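Local coordinates for TbpB (Actinobacillus pleuropneumoniae, PDB 3HOL), which probably binds host transferrin at the bacterial surface, as the lipoprotein part of a transferrin receptor used for iron acquisition, at residues A229-E235 with G248-D254; Y102-K106 with F258-S262. Numbering follows the deposited sequence.

Overall arrangement
After strand 7-9, which pairs with 495-508, the chain builds the five-stranded antiparallel sheet of the N-lobe handle, which includes strand 101-107. From strand 119-133 it runs round the N-lobe barrel to strands 231-239, 245-251 and 257-265. Contact 1 (229-235 with 248-254) closes a short hairpin loop of 12 residues. Contact 2 (102-106 with 258-262) closes a much longer loop of 151 residues, and the hairpin lies wholly within it. The contact centres are about 12 Å apart. They join through neighbouring barrel strands: Phe250 O lies 2.9 Å from Ala259 N, and Gly248 O lies 2.9 Å from Phe261 N. Contact 1 joins neighbouring strands of the barrel wall, whereas contact 2 ties handle to barrel.

Contact 1: A229-E235 with G248-D254; sequences ADSQSLE and GKFVAND
Strands 233-235 and 248-251 run antiparallel, their axes 4.8 Å apart at closest and at 176°. Glu235 and Lys249 form a hydrogen-bonded pair: Glu235 N to Lys249 O and Lys249 N to Glu235 O are both 3.0 Å. Before this pair the chain turns a corner at Gln232, and there side chains supply some of the bonds. Ser233 (chi1 p) accepts from Val251 N at OG, 3.1 Å. Ser231 (chi1 t) gives its OG proton to Val251 O, 2.6 Å, and its OG accepts from Ser233 N at 2.9 Å, an ST turn. Asn253 (chi1 m) takes Gln232 N on OD1 at 2.8 Å, while its own N reaches Asp230 O at 2.9 Å. Water 1 links Ser233 OG (2.8 Å) to Asn253 OD1 (3.0 Å). Water 2 links Ser233 O to Lys249 NZ, 2.7 Å each. Glu235 OE1 is salt-bridged to Arg206. Phe250 (chi1 p) sets CD1 3.4 Å from Ser231 CB, and its ring meets Tyr196 edge-to-face. This is a beta hairpin of the N-lobe barrel, irregular at its open end.

Contact 2: Y102-K106 with F258-S262; sequences YVYYK and FAVFS
Two extended strands, 102-106 and 258-262, face each other from different sheets. Their axes approach to 6.6 Å and cross at 38°, with N-to-C directions roughly alike. Tyr105 and Val260 have the nearest CA atoms, 6.1 Å apart. The contact is one of packing, without hydrogen bonds between the segments. Val103, Tyr105, Phe258 and Val260 direct their CA-to-CB bonds toward the other strand, whereas Tyr104 and Phe261 direct theirs away. Val260 (chi1 m) is the main bump. Its CG2 fits between Val103 CG1, at 3.6 Å, and Tyr104 O, at 3.4 Å. Its CG1 lies 3.9 Å from Tyr105 N and meets the edge of the Tyr105 ring. Val103 (chi1 t) fills the hollow between Val260 and Phe258, with CG1 4.2 Å from Phe258 CD2. Phe258 (chi1 t) extends to bring CE2 within 3.7 Å of Val103 O. Tyr105 (chi1 p) has CB 4.3 Å from Val260 CB, and its ring also packs on Ala247 and Lys249 of strand 245-251. Strand 101-107 is central in the handle sheet, between strands 29-33 and 84-91. Strand 257-265 lies in the barrel wall between strands 119-133 and 245-251, with Val32 of the handle touching Phe258 and Ser86 touching Val260.

Contact 1: A229-E235 with G248-D254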
ATOM      1  N   ALA A 229     -18.351 -16.549 -16.912  1.00 12.02           N
ATOM      2  CA  ALA A 229     -18.094 -16.941 -15.514  1.00 12.59           C
ATOM      3  C   ALA A 229     -18.004 -15.729 -14.610  1.00 13.07           C
ATOM      4  O   ALA A 229     -17.404 -14.716 -14.989  1.00 13.96           O
ATOM      5  CB  ALA A 229     -16.810 -17.714 -15.434  1.00 11.17           C
ATOM      6  N   ASP A 230     -18.597 -15.815 -13.426  1.00 13.17           N
ATOM      7  CA  ASP A 230     -18.412 -14.767 -12.424  1.00 13.15           C
ATOM      8  C   ASP A 230     -17.035 -14.892 -11.769  1.00 12.12           C
ATOM      9  O   ASP A 230     -16.344 -15.926 -11.907  1.00 12.76           O
ATOM     10  CB  ASP A 230     -19.466 -14.897 -11.304  1.00 14.19           C
ATOM     11  CG  ASP A 230     -20.903 -14.645 -11.783  1.00 14.54           C
ATOM     12  OD1 ASP A 230     -21.145 -13.870 -12.704  1.00 13.57           O
ATOM     13  OD2 ASP A 230     -21.822 -15.249 -11.220  1.00 18.60           O
ATOM     14  N   SER A 231     -16.644 -13.845 -11.043  1.00 10.93           N
ATOM     15  CA  SER A 231     -15.433 -13.851 -10.201  1.00 10.62           C
ATOM     16  C   SER A 231     -15.735 -13.317  -8.805  1.00 11.39           C
ATOM     17  O   SER A 231     -16.339 -12.245  -8.666  1.00 10.29           O
ATOM     18  CB  SER A 231     -14.363 -12.909 -10.770  1.00 10.38           C
ATOM     19  OG  SER A 231     -13.205 -12.937  -9.941  1.00  8.70           O
ATOM     20  N   GLN A 232     -15.249 -14.032  -7.792  1.00 11.15           N
ATOM     21  CA  GLN A 232     -15.267 -13.527  -6.420  1.00 13.00           C
ATOM     22  C   GLN A 232     -13.884 -13.043  -6.062  1.00 11.80           C
ATOM     23  O   GLN A 232     -13.578 -12.873  -4.874  1.00 12.47           O
ATOM     24  CB  GLN A 232     -15.660 -14.659  -5.430  1.00 13.41           C
ATOM     25  CG  GLN A 232     -17.036 -15.274  -5.612  1.00 21.69           C
ATOM     26  CD  GLN A 232     -18.181 -14.279  -5.893  1.00 29.88           C
ATOM     27  OE1 GLN A 232     -18.888 -14.412  -6.910  1.00 31.44           O
ATOM     28  NE2 GLN A 232     -18.379 -13.293  -4.990  1.00 32.79           N
ATOM     29  N   SER A 233     -13.016 -12.822  -7.049  1.00 11.21           N
ATOM     30  CA  SER A 233     -11.627 -12.459  -6.726  1.00 10.58           C
ATOM     31  C   SER A 233     -11.215 -11.138  -7.377  1.00 10.57           C
ATOM     32  O   SER A 233     -10.108 -10.998  -7.927  1.00  9.50           O
ATOM     33  CB  SER A 233     -10.659 -13.587  -7.120  1.00 10.18           C
ATOM     34  OG  SER A 233     -10.721 -13.829  -8.538  1.00 12.42           O
ATOM     35  N   LEU A 234     -12.108 -10.161  -7.329  1.00  9.88           N
ATOM     36  CA  LEU A 234     -11.745  -8.828  -7.800  1.00  9.40           C
ATOM     37  C   LEU A 234     -10.964  -8.141  -6.688  1.00  8.78           C
ATOM     38  O   LEU A 234     -11.443  -8.050  -5.551  1.00  8.78           O
ATOM     39  CB  LEU A 234     -12.996  -8.002  -8.142  1.00  9.33           C
ATOM     40  CG  LEU A 234     -12.680  -6.663  -8.853  1.00 12.06           C
ATOM     41  CD1 LEU A 234     -13.763  -6.328  -9.901  1.00 13.94           C
ATOM     42  CD2 LEU A 234     -12.567  -5.544  -7.862  1.00 12.96           C
ATOM     43  N   GLU A 235      -9.782  -7.628  -7.008  1.00  7.53           N
ATOM     44  CA  GLU A 235      -8.964  -6.923  -6.005  1.00  7.89           C
ATOM     45  C   GLU A 235      -8.152  -5.915  -6.736  1.00  8.54           C
ATOM     46  O   GLU A 235      -7.541  -6.228  -7.810  1.00  8.62           O
ATOM     47  CB  GLU A 235      -8.028  -7.889  -5.225  1.00  7.68           C
ATOM     48  CG  GLU A 235      -7.423  -7.353  -3.867  1.00  8.23           C
ATOM     49  CD  GLU A 235      -6.221  -6.389  -3.982  1.00  9.37           C
ATOM     50  OE1 GLU A 235      -5.584  -6.268  -5.074  1.00  8.52           O
ATOM     51  OE2 GLU A 235      -5.875  -5.749  -2.938  1.00  8.80           O
ATOM     52  N   GLY A 248      -6.563  -2.759 -11.085  1.00  6.77           N
ATOM     53  CA  GLY A 248      -6.793  -4.053 -10.405  1.00  7.21           C
ATOM     54  C   GLY A 248      -7.066  -5.181 -11.351  1.00  7.55           C
ATOM     55  O   GLY A 248      -6.827  -5.074 -12.571  1.00  6.80           O
ATOM     56  N   LYS A 249      -7.533  -6.299 -10.790  1.00  8.09           N
ATOM     57  CA  LYS A 249      -7.674  -7.513 -11.602  1.00  7.63           C
ATOM     58  C   LYS A 249      -8.756  -8.393 -11.013  1.00  8.34           C
ATOM     59  O   LYS A 249      -9.165  -8.217  -9.847  1.00  9.04           O
ATOM     60  CB  LYS A 249      -6.339  -8.309 -11.654  1.00  7.21           C
ATOM     61  CG  LYS A 249      -6.095  -9.167 -10.383  1.00  7.91           C
ATOM     62  CD  LYS A 249      -4.680  -9.797 -10.389  1.00 11.14           C
ATOM     63  CE  LYS A 249      -4.522 -10.905  -9.329  1.00 10.17           C
ATOM     64  NZ  LYS A 249      -4.853 -10.358  -7.946  1.00  9.27           N
ATOM     65  N   PHE A 250      -9.221  -9.342 -11.811  1.00  7.09           N
ATOM     66  CA  PHE A 250      -9.959 -10.434 -11.234  1.00  7.95           C
ATOM     67  C   PHE A 250      -9.693 -11.720 -11.998  1.00  8.62           C
ATOM     68  O   PHE A 250      -9.220 -11.702 -13.167  1.00  8.05           O
ATOM     69  CB  PHE A 250     -11.473 -10.162 -11.127  1.00  7.36           C
ATOM     70  CG  PHE A 250     -12.192 -10.071 -12.449  1.00  9.19           C
ATOM     71  CD1 PHE A 250     -12.540 -11.210 -13.136  1.00  6.56           C
ATOM     72  CD2 PHE A 250     -12.584  -8.825 -12.958  1.00  9.54           C
ATOM     73  CE1 PHE A 250     -13.247 -11.141 -14.354  1.00 11.47           C
ATOM     74  CE2 PHE A 250     -13.318  -8.726 -14.181  1.00 10.25           C
ATOM     75  CZ  PHE A 250     -13.631  -9.902 -14.887  1.00 10.35           C
ATOM     76  N   VAL A 251     -10.021 -12.829 -11.346  1.00  8.39           N
ATOM     77  CA  VAL A 251      -9.914 -14.149 -12.010  1.00  9.83           C
ATOM     78  C   VAL A 251     -11.274 -14.850 -12.000  1.00 10.71           C
ATOM     79  O   VAL A 251     -11.925 -14.927 -10.942  1.00 11.25           O
ATOM     80  CB  VAL A 251      -8.850 -15.035 -11.336  1.00  9.49           C
ATOM     81  CG1 VAL A 251      -8.513 -16.314 -12.211  1.00 12.60           C
ATOM     82  CG2 VAL A 251      -7.604 -14.232 -10.994  1.00 11.56           C
ATOM     83  N   ALA A 252     -11.710 -15.366 -13.157  1.00 10.06           N
ATOM     84  CA  ALA A 252     -12.973 -16.127 -13.216  1.00 10.58           C
ATOM     85  C   ALA A 252     -12.918 -17.286 -12.187  1.00 10.40           C
ATOM     86  O   ALA A 252     -11.839 -17.889 -11.981  1.00  9.68           O
ATOM     87  CB  ALA A 252     -13.189 -16.671 -14.649  1.00  9.87           C
ATOM     88  N   ASN A 253     -14.053 -17.589 -11.556  1.00 10.58           N
ATOM     89  CA  ASN A 253     -14.107 -18.633 -10.549  1.00 12.86           C
ATOM     90  C   ASN A 253     -13.726 -20.026 -11.109  1.00 13.65           C
ATOM     91  O   ASN A 253     -13.183 -20.821 -10.387  1.00 15.03           O
ATOM     92  CB  ASN A 253     -15.457 -18.662  -9.837  1.00 12.21           C
ATOM     93  CG  ASN A 253     -15.717 -17.414  -9.046  1.00 15.88           C
ATOM     94  OD1 ASN A 253     -14.792 -16.690  -8.607  1.00 13.64           O
ATOM     95  ND2 ASN A 253     -16.998 -17.134  -8.857  1.00 17.95           N
ATOM     96  N   ASP A 254     -13.934 -20.265 -12.404  1.00 13.86           N
ATOM     97  CA  ASP A 254     -13.471 -21.508 -13.051  1.00 13.05           C
ATOM     98  C   ASP A 254     -12.106 -21.334 -13.741  1.00 13.29           C
ATOM     99  O   ASP A 254     -11.714 -22.181 -14.554  1.00 12.31           O
ATOM    100  CB  ASP A 254     -14.507 -21.986 -14.070  1.00 13.35           C
ATOM    101  CG  ASP A 254     -14.620 -21.048 -15.284  1.00 14.90           C
ATOM    102  OD1 ASP A 254     -14.061 -19.941 -15.277  1.00 13.81           O
ATOM    103  OD2 ASP A 254     -15.290 -21.404 -16.260  1.00 13.68           O
TER
HETATM  104  O   HOH W   1     -11.869 -16.383  -8.092  1.00 12.67           O
HETATM  105  O   HOH W   2      -7.398 -11.177  -7.661  1.00 20.07           O
HETATM  106  O   HOH W   3      -5.057  -7.434  -7.549  1.00  7.75           O

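Contact 2: Y102-K106 with F258-S262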
ATOM      1  N   TYR A 102       1.824 -11.879 -22.053  1.00  8.55           N
ATOM      2  CA  TYR A 102       1.424 -11.615 -20.681  1.00  7.18           C
ATOM      3  C   TYR A 102       0.381 -10.513 -20.605  1.00  7.08           C
ATOM      4  O   TYR A 102       0.319  -9.641 -21.486  1.00  6.72           O
ATOM      5  CB  TYR A 102       2.639 -11.188 -19.829  1.00  7.63           C
ATOM      6  CG  TYR A 102       3.766 -12.193 -19.838  1.00 10.83           C
ATOM      7  CD1 TYR A 102       3.841 -13.164 -18.848  1.00 11.80           C
ATOM      8  CD2 TYR A 102       4.746 -12.185 -20.856  1.00 12.76           C
ATOM      9  CE1 TYR A 102       4.852 -14.101 -18.849  1.00 17.45           C
ATOM     10  CE2 TYR A 102       5.766 -13.150 -20.868  1.00 14.92           C
ATOM     11  CZ  TYR A 102       5.802 -14.084 -19.853  1.00 17.42           C
ATOM     12  OH  TYR A 102       6.778 -15.062 -19.831  1.00 19.79           O
ATOM     13  N   VAL A 103      -0.411 -10.564 -19.534  1.00  7.42           N
ATOM     14  CA  VAL A 103      -1.426  -9.523 -19.211  1.00  7.64           C
ATOM     15  C   VAL A 103      -1.111  -9.073 -17.774  1.00  7.81           C
ATOM     16  O   VAL A 103      -0.809  -9.923 -16.891  1.00  8.44           O
ATOM     17  CB  VAL A 103      -2.862 -10.085 -19.359  1.00  6.62           C
ATOM     18  CG1 VAL A 103      -3.954  -9.018 -18.990  1.00  7.57           C
ATOM     19  CG2 VAL A 103      -3.095 -10.607 -20.837  1.00  7.58           C
ATOM     20  N   TYR A 104      -1.169  -7.762 -17.524  1.00  8.56           N
ATOM     21  CA  TYR A 104      -0.734  -7.221 -16.219  1.00  7.68           C
ATOM     22  C   TYR A 104      -1.456  -5.925 -15.817  1.00  7.97           C
ATOM     23  O   TYR A 104      -2.084  -5.232 -16.652  1.00  7.35           O
ATOM     24  CB  TYR A 104       0.772  -6.946 -16.279  1.00  8.17           C
ATOM     25  CG  TYR A 104       1.084  -5.737 -17.134  1.00 10.09           C
ATOM     26  CD1 TYR A 104       1.254  -4.468 -16.545  1.00 10.87           C
ATOM     27  CD2 TYR A 104       1.135  -5.835 -18.519  1.00  9.20           C
ATOM     28  CE1 TYR A 104       1.473  -3.345 -17.325  1.00 11.72           C
ATOM     29  CE2 TYR A 104       1.380  -4.726 -19.299  1.00  7.77           C
ATOM     30  CZ  TYR A 104       1.522  -3.479 -18.688  1.00  8.02           C
ATOM     31  OH  TYR A 104       1.758  -2.358 -19.442  1.00 11.62           O
ATOM     32  N   TYR A 105      -1.399  -5.604 -14.534  1.00  6.90           N
ATOM     33  CA  TYR A 105      -1.552  -4.192 -14.113  1.00  8.25           C
ATOM     34  C   TYR A 105      -0.472  -3.879 -13.125  1.00  8.79           C
ATOM     35  O   TYR A 105       0.021  -4.785 -12.426  1.00  7.59           O
ATOM     36  CB  TYR A 105      -2.913  -3.924 -13.468  1.00  7.51           C
ATOM     37  CG  TYR A 105      -3.040  -4.309 -11.980  1.00  9.77           C
ATOM     38  CD1 TYR A 105      -2.790  -3.369 -10.956  1.00  6.50           C
ATOM     39  CD2 TYR A 105      -3.482  -5.584 -11.611  1.00  9.50           C
ATOM     40  CE1 TYR A 105      -2.907  -3.719  -9.582  1.00  6.81           C
ATOM     41  CE2 TYR A 105      -3.647  -5.943 -10.238  1.00  6.05           C
ATOM     42  CZ  TYR A 105      -3.365  -4.976  -9.240  1.00 10.25           C
ATOM     43  OH  TYR A 105      -3.490  -5.297  -7.924  1.00  6.58           O
ATOM     44  N   LYS A 106      -0.153  -2.584 -12.997  1.00  9.34           N
ATOM     45  CA  LYS A 106       0.685  -2.136 -11.906  1.00  9.26           C
ATOM     46  C   LYS A 106       0.405  -0.676 -11.580  1.00  9.99           C
ATOM     47  O   LYS A 106      -0.267   0.038 -12.355  1.00 10.90           O
ATOM     48  CB  LYS A 106       2.164  -2.300 -12.275  1.00  8.85           C
ATOM     49  CG  LYS A 106       2.538  -1.474 -13.550  1.00 10.41           C
ATOM     50  CD  LYS A 106       4.034  -1.174 -13.644  1.00 16.04           C
ATOM     51  CE  LYS A 106       4.849  -2.362 -13.994  1.00 15.70           C
ATOM     52  NZ  LYS A 106       6.332  -2.051 -13.863  1.00 17.07           N
ATOM     53  N   PHE A 258      -8.658 -14.054 -16.967  1.00 11.50           N
ATOM     54  CA  PHE A 258      -7.919 -13.144 -16.088  1.00  9.60           C
ATOM     55  C   PHE A 258      -8.091 -11.777 -16.687  1.00 10.23           C
ATOM     56  O   PHE A 258      -7.706 -11.553 -17.823  1.00  9.73           O
ATOM     57  CB  PHE A 258      -6.441 -13.559 -16.083  1.00  9.70           C
ATOM     58  CG  PHE A 258      -5.510 -12.683 -15.264  1.00  9.16           C
ATOM     59  CD1 PHE A 258      -5.231 -12.988 -13.918  1.00  9.52           C
ATOM     60  CD2 PHE A 258      -4.798 -11.625 -15.868  1.00  9.94           C
ATOM     61  CE1 PHE A 258      -4.296 -12.255 -13.190  1.00  8.39           C
ATOM     62  CE2 PHE A 258      -3.881 -10.861 -15.143  1.00 11.18           C
ATOM     63  CZ  PHE A 258      -3.616 -11.179 -13.806  1.00 12.75           C
ATOM     64  N   ALA A 259      -8.695 -10.867 -15.933  1.00  8.55           N
ATOM     65  CA  ALA A 259      -8.978  -9.534 -16.417  1.00  7.99           C
ATOM     66  C   ALA A 259      -8.196  -8.504 -15.608  1.00  7.69           C
ATOM     67  O   ALA A 259      -7.980  -8.678 -14.426  1.00  7.37           O
ATOM     68  CB  ALA A 259     -10.508  -9.265 -16.292  1.00  8.64           C
ATOM     69  N   VAL A 260      -7.772  -7.423 -16.240  1.00  8.07           N
ATOM     70  CA  VAL A 260      -7.089  -6.313 -15.560  1.00  6.80           C
ATOM     71  C   VAL A 260      -7.740  -5.002 -15.983  1.00  7.57           C
ATOM     72  O   VAL A 260      -8.395  -4.947 -17.010  1.00  7.39           O
ATOM     73  CB  VAL A 260      -5.548  -6.202 -15.905  1.00  6.42           C
ATOM     74  CG1 VAL A 260      -4.758  -7.443 -15.417  1.00  7.17           C
ATOM     75  CG2 VAL A 260      -5.319  -6.029 -17.462  1.00  6.68           C
ATOM     76  N   PHE A 261      -7.551  -3.942 -15.197  1.00  6.84           N
ATOM     77  CA  PHE A 261      -8.166  -2.658 -15.547  1.00  7.38           C
ATOM     78  C   PHE A 261      -7.393  -1.538 -14.894  1.00  6.61           C
ATOM     79  O   PHE A 261      -6.662  -1.749 -13.938  1.00  5.56           O
ATOM     80  CB  PHE A 261      -9.665  -2.625 -15.145  1.00  5.89           C
ATOM     81  CG  PHE A 261      -9.931  -3.104 -13.739  1.00  7.96           C
ATOM     82  CD1 PHE A 261      -9.863  -2.232 -12.653  1.00  9.94           C
ATOM     83  CD2 PHE A 261     -10.280  -4.426 -13.504  1.00  9.40           C
ATOM     84  CE1 PHE A 261     -10.104  -2.681 -11.348  1.00 11.11           C
ATOM     85  CE2 PHE A 261     -10.512  -4.885 -12.193  1.00 12.50           C
ATOM     86  CZ  PHE A 261     -10.424  -4.005 -11.123  1.00  9.28           C
ATOM     87  N   SER A 262      -7.485  -0.357 -15.490  1.00  7.43           N
ATOM     88  CA  SER A 262      -6.952   0.863 -14.874  1.00  7.80           C
ATOM     89  C   SER A 262      -7.811   2.058 -15.345  1.00  8.16           C
ATOM     90  O   SER A 262      -8.399   2.042 -16.436  1.00  7.12           O
ATOM     91  CB  SER A 262      -5.470   1.054 -15.274  1.00  8.78           C
ATOM     92  OG  SER A 262      -5.326   1.097 -16.691  1.00  7.81           O
TER